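Local coordinates for protein HTP-2 (Caenorhabditis elegans, PDB 4TZM), which probably assembles the meiotic chromosome axis through its HORMA domain, which holds a closure-motif peptide of HTP-3, at residues I46-L54 and S75-N83; D118-S126 and S218-G226. All blocks are in the same frame, centred on the assembly; numbering follows the deposited sequence.

Contact 1: I46-L54 and S75-N83; sequences IYVVFSAVL and SCMTLSFKN
Tyr47 reaches from helix 46-54 past Thr78 to the backbone of Leu79, a clear case of side chains serving the backbone edge of a strand. With its CG anti to the backbone N (chi1 168°), the ring leaves CB alongside the helix and swings its far end to the strand. CE2 lies 3.7 Å from Thr78 CB, and CE1 lies 3.9 Å from CZ of Phe81, whose nearly parallel ring is slid so far along that the two barely overlap. At the tip, Tyr47 OH gives its proton to Leu79 O at 2.6 Å, lying in the carbonyl plane at a C=O...donor angle of 145°. Ser51, one turn on, takes the other polar atom of the same residue: Leu79 N donates to Ser51 OG at 3.2 Å, almost straight at 166°. That hydroxyl passes its own proton to Tyr47 O, 2.6 Å from Ser51 OG, and this carbonyl also accepts from Ser51 N. Leu79 is therefore gripped at both N and O, while Cys76, Thr78 and Ser80 pair with the chain at residues 64-68. Leu54 CD1 adds an apolar touch, 4.1 Å from Leu79 CD1, and helix 84-102 also packs on Tyr47 and Leu79. Within the HORMA domain, helix 46-54 crosses strand 75-79, one strand of a two-stranded antiparallel sheet with 65-69, nearly at a right angle, the two axes 6.8 Å apart at closest approach.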
ATOM      1  N   ILE A  46       1.035   3.674   1.147  1.00 43.18           N
ATOM      2  CA  ILE A  46       1.242   2.471   1.945  1.00 43.59           C
ATOM      3  C   ILE A  46       0.659   2.663   3.339  1.00 42.18           C
ATOM      4  O   ILE A  46      -0.033   1.789   3.860  1.00 41.75           O
ATOM      5  CB  ILE A  46       2.741   2.112   2.064  1.00 45.97           C
ATOM      6  CG1 ILE A  46       3.324   1.765   0.691  1.00 46.18           C
ATOM      7  CG2 ILE A  46       2.939   0.949   3.019  1.00 44.50           C
ATOM      8  CD1 ILE A  46       4.836   1.561   0.696  1.00 41.19           C
ATOM      9  N   TYR A  47       0.935   3.820   3.932  1.00 44.44           N
ATOM     10  CA  TYR A  47       0.468   4.135   5.280  1.00 45.50           C
ATOM     11  C   TYR A  47      -1.055   4.178   5.362  1.00 48.68           C
ATOM     12  O   TYR A  47      -1.651   3.663   6.310  1.00 47.64           O
ATOM     13  CB  TYR A  47       1.065   5.474   5.738  1.00 42.38           C
ATOM     14  CG  TYR A  47       0.446   6.064   6.993  1.00 46.03           C
ATOM     15  CD1 TYR A  47       0.825   5.627   8.261  1.00 47.69           C
ATOM     16  CD2 TYR A  47      -0.504   7.075   6.909  1.00 47.03           C
ATOM     17  CE1 TYR A  47       0.261   6.175   9.410  1.00 44.25           C
ATOM     18  CE2 TYR A  47      -1.071   7.625   8.043  1.00 47.40           C
ATOM     19  CZ  TYR A  47      -0.686   7.174   9.291  1.00 48.47           C
ATOM     20  OH  TYR A  47      -1.253   7.726  10.419  1.00 47.82           O
ATOM     21  N   VAL A  48      -1.684   4.786   4.362  1.00 47.70           N
ATOM     22  CA  VAL A  48      -3.127   4.977   4.387  1.00 46.03           C
ATOM     23  C   VAL A  48      -3.875   3.685   4.087  1.00 43.59           C
ATOM     24  O   VAL A  48      -4.798   3.318   4.810  1.00 47.38           O
ATOM     25  CB  VAL A  48      -3.564   6.065   3.395  1.00 44.28           C
ATOM     26  CG1 VAL A  48      -5.084   6.093   3.266  1.00 47.22           C
ATOM     27  CG2 VAL A  48      -3.041   7.422   3.842  1.00 40.95           C
ATOM     28  N   VAL A  49      -3.470   2.986   3.033  1.00 43.17           N
ATOM     29  CA  VAL A  49      -4.185   1.783   2.625  1.00 47.85           C
ATOM     30  C   VAL A  49      -4.041   0.669   3.658  1.00 46.07           C
ATOM     31  O   VAL A  49      -5.029   0.052   4.040  1.00 49.30           O
ATOM     32  CB  VAL A  49      -3.712   1.291   1.238  1.00 49.88           C
ATOM     33  CG1 VAL A  49      -4.447   0.021   0.850  1.00 52.74           C
ATOM     34  CG2 VAL A  49      -3.956   2.368   0.199  1.00 46.69           C
ATOM     35  N   PHE A  50      -2.824   0.430   4.137  1.00 46.84           N
ATOM     36  CA  PHE A  50      -2.623  -0.632   5.124  1.00 47.92           C
ATOM     37  C   PHE A  50      -3.233  -0.302   6.479  1.00 47.24           C
ATOM     38  O   PHE A  50      -3.600  -1.207   7.227  1.00 51.38           O
ATOM     39  CB  PHE A  50      -1.137  -0.958   5.269  1.00 46.75           C
ATOM     40  CG  PHE A  50      -0.630  -1.844   4.180  1.00 49.31           C
ATOM     41  CD1 PHE A  50      -1.126  -3.130   4.043  1.00 52.65           C
ATOM     42  CD2 PHE A  50       0.311  -1.393   3.275  1.00 49.49           C
ATOM     43  CE1 PHE A  50      -0.679  -3.959   3.032  1.00 53.54           C
ATOM     44  CE2 PHE A  50       0.766  -2.218   2.261  1.00 51.61           C
ATOM     45  CZ  PHE A  50       0.267  -3.503   2.139  1.00 52.27           C
ATOM     46  N   SER A  51      -3.360   0.984   6.789  1.00 45.17           N
ATOM     47  CA  SER A  51      -4.104   1.397   7.976  1.00 46.21           C
ATOM     48  C   SER A  51      -5.570   1.031   7.830  1.00 46.27           C
ATOM     49  O   SER A  51      -6.182   0.488   8.752  1.00 49.04           O
ATOM     50  CB  SER A  51      -3.972   2.898   8.219  1.00 48.68           C
ATOM     51  OG  SER A  51      -2.680   3.222   8.688  1.00 48.19           O
ATOM     52  N   ALA A  52      -6.127   1.345   6.665  1.00 47.44           N
ATOM     53  CA  ALA A  52      -7.510   1.020   6.356  1.00 44.46           C
ATOM     54  C   ALA A  52      -7.749  -0.483   6.454  1.00 46.08           C
ATOM     55  O   ALA A  52      -8.742  -0.918   7.027  1.00 52.65           O
ATOM     56  CB  ALA A  52      -7.880   1.533   4.970  1.00 41.65           C
ATOM     57  N   VAL A  53      -6.829  -1.277   5.914  1.00 44.37           N
ATOM     58  CA  VAL A  53      -6.979  -2.730   5.955  1.00 49.38           C
ATOM     59  C   VAL A  53      -6.955  -3.255   7.387  1.00 55.74           C
ATOM     60  O   VAL A  53      -7.819  -4.044   7.775  1.00 57.31           O
ATOM     61  CB  VAL A  53      -5.881  -3.444   5.152  1.00 50.86           C
ATOM     62  CG1 VAL A  53      -6.028  -4.952   5.298  1.00 52.74           C
ATOM     63  CG2 VAL A  53      -5.943  -3.040   3.691  1.00 49.60           C
ATOM     64  N   LEU A  54      -5.971  -2.813   8.168  1.00 56.48           N
ATOM     65  CA  LEU A  54      -5.859  -3.226   9.566  1.00 56.86           C
ATOM     66  C   LEU A  54      -7.127  -2.901  10.354  1.00 54.48           C
ATOM     67  O   LEU A  54      -7.618  -3.731  11.117  1.00 49.80           O
ATOM     68  CB  LEU A  54      -4.648  -2.565  10.230  1.00 58.00           C
ATOM     69  CG  LEU A  54      -3.250  -3.062   9.848  1.00 57.93           C
ATOM     70  CD1 LEU A  54      -2.186  -2.172  10.471  1.00 60.00           C
ATOM     71  CD2 LEU A  54      -3.048  -4.507  10.274  1.00 58.51           C
ATOM     72  N   SER A  75     -13.927   9.265   4.358  1.00 75.33           N
ATOM     73  CA  SER A  75     -13.068   9.203   5.531  1.00 70.44           C
ATOM     74  C   SER A  75     -12.435   7.827   5.681  1.00 68.63           C
ATOM     75  O   SER A  75     -12.884   6.853   5.079  1.00 68.01           O
ATOM     76  CB  SER A  75     -13.859   9.541   6.792  1.00 71.97           C
ATOM     77  OG  SER A  75     -14.688   8.455   7.172  1.00 71.89           O
ATOM     78  N   CYS A  76     -11.394   7.752   6.502  1.00 68.56           N
ATOM     79  CA  CYS A  76     -10.713   6.493   6.765  1.00 67.86           C
ATOM     80  C   CYS A  76     -10.017   6.558   8.117  1.00 67.67           C
ATOM     81  O   CYS A  76      -9.870   7.638   8.694  1.00 67.50           O
ATOM     82  CB  CYS A  76      -9.704   6.180   5.659  1.00 68.76           C
ATOM     83  SG  CYS A  76      -8.479   7.476   5.380  1.00 67.28           S
ATOM     84  N   MET A  77      -9.597   5.402   8.619  1.00 68.20           N
ATOM     85  CA  MET A  77      -8.885   5.335   9.890  1.00 67.17           C
ATOM     86  C   MET A  77      -7.393   5.096   9.662  1.00 61.11           C
ATOM     87  O   MET A  77      -6.998   4.054   9.142  1.00 56.41           O
ATOM     88  CB  MET A  77      -9.470   4.232  10.776  1.00 70.12           C
ATOM     89  CG  MET A  77     -10.960   4.382  11.072  1.00 72.90           C
ATOM     90  SD  MET A  77     -11.387   5.926  11.906  1.00 80.95           S
ATOM     91  CE  MET A  77     -10.737   5.634  13.549  1.00 57.97           C
ATOM     92  N   THR A  78      -6.570   6.069  10.047  1.00 61.64           N
ATOM     93  CA  THR A  78      -5.116   5.947   9.934  1.00 57.57           C
ATOM     94  C   THR A  78      -4.483   5.689  11.296  1.00 58.77           C
ATOM     95  O   THR A  78      -4.944   6.221  12.306  1.00 63.92           O
ATOM     96  CB  THR A  78      -4.479   7.212   9.328  1.00 54.60           C
ATOM     97  OG1 THR A  78      -4.754   8.339  10.170  1.00 56.34           O
ATOM     98  CG2 THR A  78      -5.019   7.466   7.925  1.00 46.01           C
ATOM     99  N   LEU A  79      -3.427   4.880  11.320  1.00 57.08           N
ATOM    100  CA  LEU A  79      -2.745   4.542  12.565  1.00 57.23           C
ATOM    101  C   LEU A  79      -2.308   5.800  13.317  1.00 60.38           C
ATOM    102  O   LEU A  79      -1.812   6.751  12.713  1.00 63.57           O
ATOM    103  CB  LEU A  79      -1.542   3.636  12.284  1.00 52.40           C
ATOM    104  CG  LEU A  79      -1.863   2.175  11.942  1.00 45.78           C
ATOM    105  CD1 LEU A  79      -0.678   1.504  11.266  1.00 43.78           C
ATOM    106  CD2 LEU A  79      -2.274   1.402  13.191  1.00 47.45           C
ATOM    107  N   SER A  80      -2.514   5.804  14.630  1.00 59.64           N
ATOM    108  CA  SER A  80      -2.227   6.976  15.451  1.00 66.71           C
ATOM    109  C   SER A  80      -0.799   6.946  15.986  1.00 70.13           C
ATOM    110  O   SER A  80      -0.335   5.919  16.481  1.00 69.91           O
ATOM    111  CB  SER A  80      -3.220   7.071  16.611  1.00 71.32           C
ATOM    112  OG  SER A  80      -2.984   8.232  17.387  1.00 74.60           O
ATOM    113  N   PHE A  81      -0.110   8.080  15.886  1.00 71.79           N
ATOM    114  CA  PHE A  81       1.279   8.176  16.322  1.00 77.95           C
ATOM    115  C   PHE A  81       1.394   8.415  17.826  1.00 81.26           C
ATOM    116  O   PHE A  81       2.492   8.388  18.379  1.00 82.49           O
ATOM    117  CB  PHE A  81       2.001   9.290  15.560  1.00 78.79           C
ATOM    118  CG  PHE A  81       2.287   8.952  14.124  1.00 77.81           C
ATOM    119  CD1 PHE A  81       3.437   8.260  13.778  1.00 77.78           C
ATOM    120  CD2 PHE A  81       1.406   9.322  13.118  1.00 75.93           C
ATOM    121  CE1 PHE A  81       3.706   7.944  12.456  1.00 73.58           C
ATOM    122  CE2 PHE A  81       1.669   9.010  11.799  1.00 71.40           C
ATOM    123  CZ  PHE A  81       2.820   8.319  11.467  1.00 70.48           C
ATOM    124  N   LYS A  82       0.260   8.650  18.480  1.00 83.81           N
ATOM    125  CA  LYS A  82       0.228   8.843  19.926  1.00 85.29           C
ATOM    126  C   LYS A  82       0.200   7.499  20.656  1.00 82.78           C
ATOM    127  O   LYS A  82       0.783   7.354  21.730  1.00 87.75           O
ATOM    128  CB  LYS A  82      -0.977   9.696  20.331  1.00 89.85           C
ATOM    129  CG  LYS A  82      -0.873  11.158  19.912  1.00 95.25           C
ATOM    130  CD  LYS A  82      -2.203  11.880  20.085  1.00104.47           C
ATOM    131  CE  LYS A  82      -2.166  13.273  19.467  1.00108.42           C
ATOM    132  NZ  LYS A  82      -3.526  13.870  19.338  1.00112.02           N
ATOM    133  N   ASN A  83      -0.483   6.521  20.071  1.00 73.95           N
ATOM    134  CA  ASN A  83      -0.434   5.153  20.573  1.00 70.56           C
ATOM    135  C   ASN A  83       0.894   4.512  20.181  1.00 66.10           C
ATOM    136  O   ASN A  83       1.256   4.500  19.002  1.00 64.57           O
ATOM    137  CB  ASN A  83      -1.609   4.335  20.031  1.00 69.72           C
ATOM    138  CG  ASN A  83      -1.697   2.952  20.652  1.00 68.52           C
ATOM    139  OD1 ASN A  83      -0.857   2.086  20.398  1.00 66.72           O
ATOM    140  ND2 ASN A  83      -2.727   2.732  21.457  1.00 70.70           N
TER

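Contact 2: D118-S126 and S218-G226; sequences DVEAIEVFS and STFYTLPDG
Probably part of the safety belt, the C-terminal region with which HORMA domains embrace their peptide, the loop 218-226 lays Tyr221 and Thr222 against Val119 and Val124. Backbone bonds set the register: Ala121 N donates to Thr222 O at 3.0 Å, and Thr222 N points to Val119 O in a bond modelled so short that its length is doubtful. Together they make a single parallel bridge between Glu120 and Thr222. Next to this bridge, Tyr221 takes the crowded position at chi1 64°, its CG between the backbone N and the carbonyl carbon, which brings one ring face onto Val124. There CG1 of Val124 sits 4.2 Å from the centroid of the Tyr221 ring, 28° off the normal, a CH-pi contact. Tyr221 CD2 lies 3.7 Å above the centre of the Phe220 ring, and Phe220 in turn meets an aromatic side chain of the bound peptide. The hydroxyl of Tyr221 bonds to Glu107. Cutting this residue back to an alanine would probably leave Glu107 without that partner and Val124 and Phe220 each without the ring they lean on. Farther along, Leu223 CD2 meets Val124 CG2 at 4.1 Å and Pro224 CD rests 3.5 Å from Ala121 O. The chemistry is divided: backbone bonds fix the register of the loop, while apolar contacts and one hydroxyl hold the Tyr221 ring beside Phe220, the residue that meets the peptide.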
ATOM      1  N   ASP A 118       3.671 -19.329  10.096  1.00102.82           N
ATOM      2  CA  ASP A 118       3.221 -20.071   8.923  1.00103.45           C
ATOM      3  C   ASP A 118       3.676 -19.405   7.627  1.00 98.74           C
ATOM      4  O   ASP A 118       3.667 -18.182   7.509  1.00 94.21           O
ATOM      5  CB  ASP A 118       1.695 -20.215   8.924  1.00104.99           C
ATOM      6  CG  ASP A 118       1.209 -21.300   9.868  1.00111.58           C
ATOM      7  OD1 ASP A 118       1.997 -22.216  10.180  1.00116.22           O
ATOM      8  OD2 ASP A 118       0.033 -21.241  10.292  1.00111.90           O
ATOM      9  N   VAL A 119       4.079 -20.223   6.661  1.00100.77           N
ATOM     10  CA  VAL A 119       4.463 -19.732   5.346  1.00 99.86           C
ATOM     11  C   VAL A 119       3.237 -19.726   4.435  1.00100.92           C
ATOM     12  O   VAL A 119       3.237 -19.115   3.367  1.00 98.69           O
ATOM     13  CB  VAL A 119       5.588 -20.595   4.731  1.00102.40           C
ATOM     14  CG1 VAL A 119       6.115 -19.968   3.450  1.00 99.33           C
ATOM     15  CG2 VAL A 119       6.720 -20.776   5.730  1.00105.24           C
ATOM     16  N   GLU A 120       2.183 -20.407   4.875  1.00102.72           N
ATOM     17  CA  GLU A 120       0.922 -20.423   4.145  1.00101.86           C
ATOM     18  C   GLU A 120      -0.098 -19.536   4.846  1.00 97.84           C
ATOM     19  O   GLU A 120      -0.379 -19.719   6.029  1.00 99.93           O
ATOM     20  CB  GLU A 120       0.382 -21.847   4.017  1.00107.77           C
ATOM     21  CG  GLU A 120      -0.885 -21.949   3.185  1.00110.24           C
ATOM     22  CD  GLU A 120      -1.398 -23.367   3.068  1.00119.56           C
ATOM     23  OE1 GLU A 120      -0.794 -24.274   3.679  1.00125.61           O
ATOM     24  OE2 GLU A 120      -2.408 -23.573   2.364  1.00121.64           O
ATOM     25  N   ALA A 121      -0.656 -18.578   4.114  1.00 91.23           N
ATOM     26  CA  ALA A 121      -1.576 -17.617   4.711  1.00 86.65           C
ATOM     27  C   ALA A 121      -3.035 -17.979   4.467  1.00 84.60           C
ATOM     28  O   ALA A 121      -3.356 -18.773   3.583  1.00 85.19           O
ATOM     29  CB  ALA A 121      -1.291 -16.226   4.182  1.00 83.30           C
ATOM     30  N   ILE A 122      -3.914 -17.386   5.269  1.00 82.33           N
ATOM     31  CA  ILE A 122      -5.350 -17.550   5.103  1.00 79.07           C
ATOM     32  C   ILE A 122      -5.945 -16.267   4.525  1.00 74.64           C
ATOM     33  O   ILE A 122      -7.087 -16.251   4.063  1.00 77.28           O
ATOM     34  CB  ILE A 122      -6.045 -17.901   6.436  1.00 78.94           C
ATOM     35  CG1 ILE A 122      -6.030 -16.702   7.390  1.00 75.94           C
ATOM     36  CG2 ILE A 122      -5.378 -19.109   7.083  1.00 79.00           C
ATOM     37  CD1 ILE A 122      -7.030 -16.818   8.531  1.00 76.49           C
ATOM     38  N   GLU A 123      -5.153 -15.197   4.549  1.00 70.82           N
ATOM     39  CA  GLU A 123      -5.549 -13.913   3.973  1.00 68.21           C
ATOM     40  C   GLU A 123      -4.326 -13.039   3.691  1.00 65.24           C
ATOM     41  O   GLU A 123      -3.436 -12.920   4.532  1.00 65.81           O
ATOM     42  CB  GLU A 123      -6.516 -13.180   4.906  1.00 69.95           C
ATOM     43  CG  GLU A 123      -7.024 -11.853   4.366  1.00 71.83           C
ATOM     44  CD  GLU A 123      -8.247 -11.351   5.112  1.00 77.85           C
ATOM     45  OE1 GLU A 123      -9.356 -11.882   4.879  1.00 80.10           O
ATOM     46  OE2 GLU A 123      -8.099 -10.423   5.933  1.00 77.88           O
ATOM     47  N   VAL A 124      -4.283 -12.434   2.505  1.00 61.57           N
ATOM     48  CA  VAL A 124      -3.165 -11.573   2.121  1.00 60.30           C
ATOM     49  C   VAL A 124      -3.626 -10.286   1.443  1.00 60.32           C
ATOM     50  O   VAL A 124      -4.418 -10.318   0.503  1.00 66.27           O
ATOM     51  CB  VAL A 124      -2.191 -12.295   1.160  1.00 61.95           C
ATOM     52  CG1 VAL A 124      -1.146 -11.325   0.629  1.00 57.76           C
ATOM     53  CG2 VAL A 124      -1.519 -13.467   1.851  1.00 66.29           C
ATOM     54  N   PHE A 125      -3.127  -9.154   1.927  1.00 57.57           N
ATOM     55  CA  PHE A 125      -3.280  -7.888   1.224  1.00 55.18           C
ATOM     56  C   PHE A 125      -1.920  -7.441   0.701  1.00 57.00           C
ATOM     57  O   PHE A 125      -1.039  -7.081   1.483  1.00 55.31           O
ATOM     58  CB  PHE A 125      -3.887  -6.824   2.138  1.00 55.11           C
ATOM     59  CG  PHE A 125      -5.365  -6.977   2.339  1.00 64.15           C
ATOM     60  CD1 PHE A 125      -5.862  -7.847   3.298  1.00 68.56           C
ATOM     61  CD2 PHE A 125      -6.261  -6.255   1.564  1.00 65.41           C
ATOM     62  CE1 PHE A 125      -7.230  -7.992   3.484  1.00 71.30           C
ATOM     63  CE2 PHE A 125      -7.628  -6.394   1.743  1.00 67.87           C
ATOM     64  CZ  PHE A 125      -8.114  -7.263   2.705  1.00 70.86           C
ATOM     65  N   SER A 126      -1.749  -7.472  -0.618  1.00 54.97           N
ATOM     66  CA  SER A 126      -0.440  -7.232  -1.220  1.00 54.56           C
ATOM     67  C   SER A 126      -0.392  -5.953  -2.048  1.00 47.25           C
ATOM     68  O   SER A 126      -1.352  -5.605  -2.739  1.00 48.61           O
ATOM     69  CB  SER A 126      -0.035  -8.421  -2.092  1.00 60.26           C
ATOM     70  OG  SER A 126      -0.959  -8.622  -3.144  1.00 68.79           O
ATOM     71  N   SER A 218      14.238 -16.479   4.263  1.00 95.17           N
ATOM     72  CA  SER A 218      14.281 -17.323   3.078  1.00 97.17           C
ATOM     73  C   SER A 218      12.878 -17.808   2.732  1.00 97.27           C
ATOM     74  O   SER A 218      12.704 -18.721   1.924  1.00100.78           O
ATOM     75  CB  SER A 218      15.221 -18.508   3.298  1.00102.06           C
ATOM     76  OG  SER A 218      14.923 -19.177   4.511  1.00104.75           O
ATOM     77  N   THR A 219      11.880 -17.188   3.356  1.00 93.71           N
ATOM     78  CA  THR A 219      10.485 -17.546   3.130  1.00 91.71           C
ATOM     79  C   THR A 219       9.593 -16.308   3.048  1.00 85.86           C
ATOM     80  O   THR A 219       9.684 -15.404   3.881  1.00 82.41           O
ATOM     81  CB  THR A 219       9.953 -18.481   4.240  1.00 94.17           C
ATOM     82  OG1 THR A 219      10.462 -18.056   5.510  1.00 94.77           O
ATOM     83  CG2 THR A 219      10.393 -19.915   3.988  1.00 97.59           C
ATOM     84  N   PHE A 220       8.733 -16.281   2.033  1.00 84.43           N
ATOM     85  CA  PHE A 220       7.774 -15.196   1.843  1.00 79.97           C
ATOM     86  C   PHE A 220       6.417 -15.629   2.391  1.00 79.75           C
ATOM     87  O   PHE A 220       6.248 -15.786   3.601  1.00 79.42           O
ATOM     88  CB  PHE A 220       7.665 -14.832   0.359  1.00 78.23           C
ATOM     89  CG  PHE A 220       7.155 -13.438   0.100  1.00 73.62           C
ATOM     90  CD1 PHE A 220       7.143 -12.484   1.104  1.00 71.18           C
ATOM     91  CD2 PHE A 220       6.683 -13.084  -1.157  1.00 71.73           C
ATOM     92  CE1 PHE A 220       6.676 -11.204   0.858  1.00 66.13           C
ATOM     93  CE2 PHE A 220       6.215 -11.807  -1.406  1.00 67.42           C
ATOM     94  CZ  PHE A 220       6.211 -10.868  -0.399  1.00 63.58           C
ATOM     95  N   TYR A 221       5.454 -15.824   1.493  1.00 79.68           N
ATOM     96  CA  TYR A 221       4.187 -16.456   1.850  1.00 80.54           C
ATOM     97  C   TYR A 221       3.697 -17.334   0.703  1.00 84.78           C
ATOM     98  O   TYR A 221       4.034 -17.102  -0.457  1.00 85.79           O
ATOM     99  CB  TYR A 221       3.123 -15.412   2.220  1.00 75.13           C
ATOM    100  CG  TYR A 221       2.716 -14.482   1.091  1.00 70.38           C
ATOM    101  CD1 TYR A 221       1.751 -14.860   0.162  1.00 69.96           C
ATOM    102  CD2 TYR A 221       3.283 -13.222   0.969  1.00 66.57           C
ATOM    103  CE1 TYR A 221       1.379 -14.015  -0.865  1.00 66.47           C
ATOM    104  CE2 TYR A 221       2.915 -12.370  -0.053  1.00 64.46           C
ATOM    105  CZ  TYR A 221       1.963 -12.772  -0.967  1.00 63.97           C
ATOM    106  OH  TYR A 221       1.595 -11.925  -1.986  1.00 62.97           O
ATOM    107  N   THR A 222       2.901 -18.343   1.035  1.00 88.73           N
ATOM    108  CA  THR A 222       2.311 -19.214   0.027  1.00 91.16           C
ATOM    109  C   THR A 222       0.792 -19.182   0.178  1.00 89.19           C
ATOM    110  O   THR A 222       0.276 -18.862   1.249  1.00 86.71           O
ATOM    111  CB  THR A 222       2.838 -20.661   0.151  1.00 98.57           C
ATOM    112  OG1 THR A 222       4.267 -20.644   0.255  1.00 98.18           O
ATOM    113  CG2 THR A 222       2.431 -21.498  -1.056  1.00102.45           C
ATOM    114  N   LEU A 223       0.080 -19.494  -0.900  1.00 90.63           N
ATOM    115  CA  LEU A 223      -1.374 -19.475  -0.887  1.00 92.41           C
ATOM    116  C   LEU A 223      -1.936 -20.887  -0.969  1.00100.14           C
ATOM    117  O   LEU A 223      -1.247 -21.808  -1.407  1.00103.94           O
ATOM    118  CB  LEU A 223      -1.904 -18.633  -2.050  1.00 88.34           C
ATOM    119  CG  LEU A 223      -1.336 -17.223  -2.202  1.00 81.41           C
ATOM    120  CD1 LEU A 223      -1.853 -16.569  -3.475  1.00 76.84           C
ATOM    121  CD2 LEU A 223      -1.679 -16.385  -0.982  1.00 79.54           C
ATOM    122  N   PRO A 224      -3.189 -21.068  -0.527  1.00102.53           N
ATOM    123  CA  PRO A 224      -3.911 -22.306  -0.830  1.00107.97           C
ATOM    124  C   PRO A 224      -4.144 -22.422  -2.332  1.00112.82           C
ATOM    125  O   PRO A 224      -3.946 -21.445  -3.056  1.00110.49           O
ATOM    126  CB  PRO A 224      -5.234 -22.142  -0.076  1.00106.05           C
ATOM    127  CG  PRO A 224      -4.929 -21.164   1.006  1.00102.30           C
ATOM    128  CD  PRO A 224      -3.931 -20.217   0.419  1.00 99.72           C
ATOM    129  N   ASP A 225      -4.566 -23.591  -2.795  1.00120.10           N
ATOM    130  CA  ASP A 225      -4.742 -23.807  -4.227  1.00122.62           C
ATOM    131  C   ASP A 225      -6.094 -23.304  -4.730  1.00121.03           C
ATOM    132  O   ASP A 225      -6.251 -23.001  -5.912  1.00121.31           O
ATOM    133  CB  ASP A 225      -4.574 -25.289  -4.565  1.00129.48           C
ATOM    134  CG  ASP A 225      -3.149 -25.771  -4.364  1.00133.12           C
ATOM    135  OD1 ASP A 225      -2.286 -25.447  -5.209  1.00133.14           O
ATOM    136  OD2 ASP A 225      -2.891 -26.475  -3.365  1.00135.59           O
ATOM    137  N   GLY A 226      -7.064 -23.202  -3.828  1.00120.12           N
ATOM    138  CA  GLY A 226      -8.398 -22.775  -4.207  1.00118.53           C
ATOM    139  C   GLY A 226      -8.782 -21.424  -3.638  1.00113.15           C
ATOM    140  O   GLY A 226      -9.962 -21.069  -3.612  1.00112.54           O
TER

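In the fold
Contacts 1 and 2 illustrate how two contacts of one domain, one buried between helix and hairpin and one beside the ligand, are joined through a shared helix-strand interface. Their centres lie 23 Å apart, contact 1 some 11 Å and contact 2 some 18 Å from the centre of the chain. The join is helix 46-54 against strand 123-126: Phe50 CE1 packs 3.5 Å from Phe125 O, and Val53 CG1 lies 3.5 Å from Phe125 CD1. The helix thus turns other residues toward the large sheet than those it sends to the hairpin, while Val124 and Ser126 of the same strand face loop 218-226. Contact 2 borders the bound peptide, through Phe220, whereas contact 1 is largely buried.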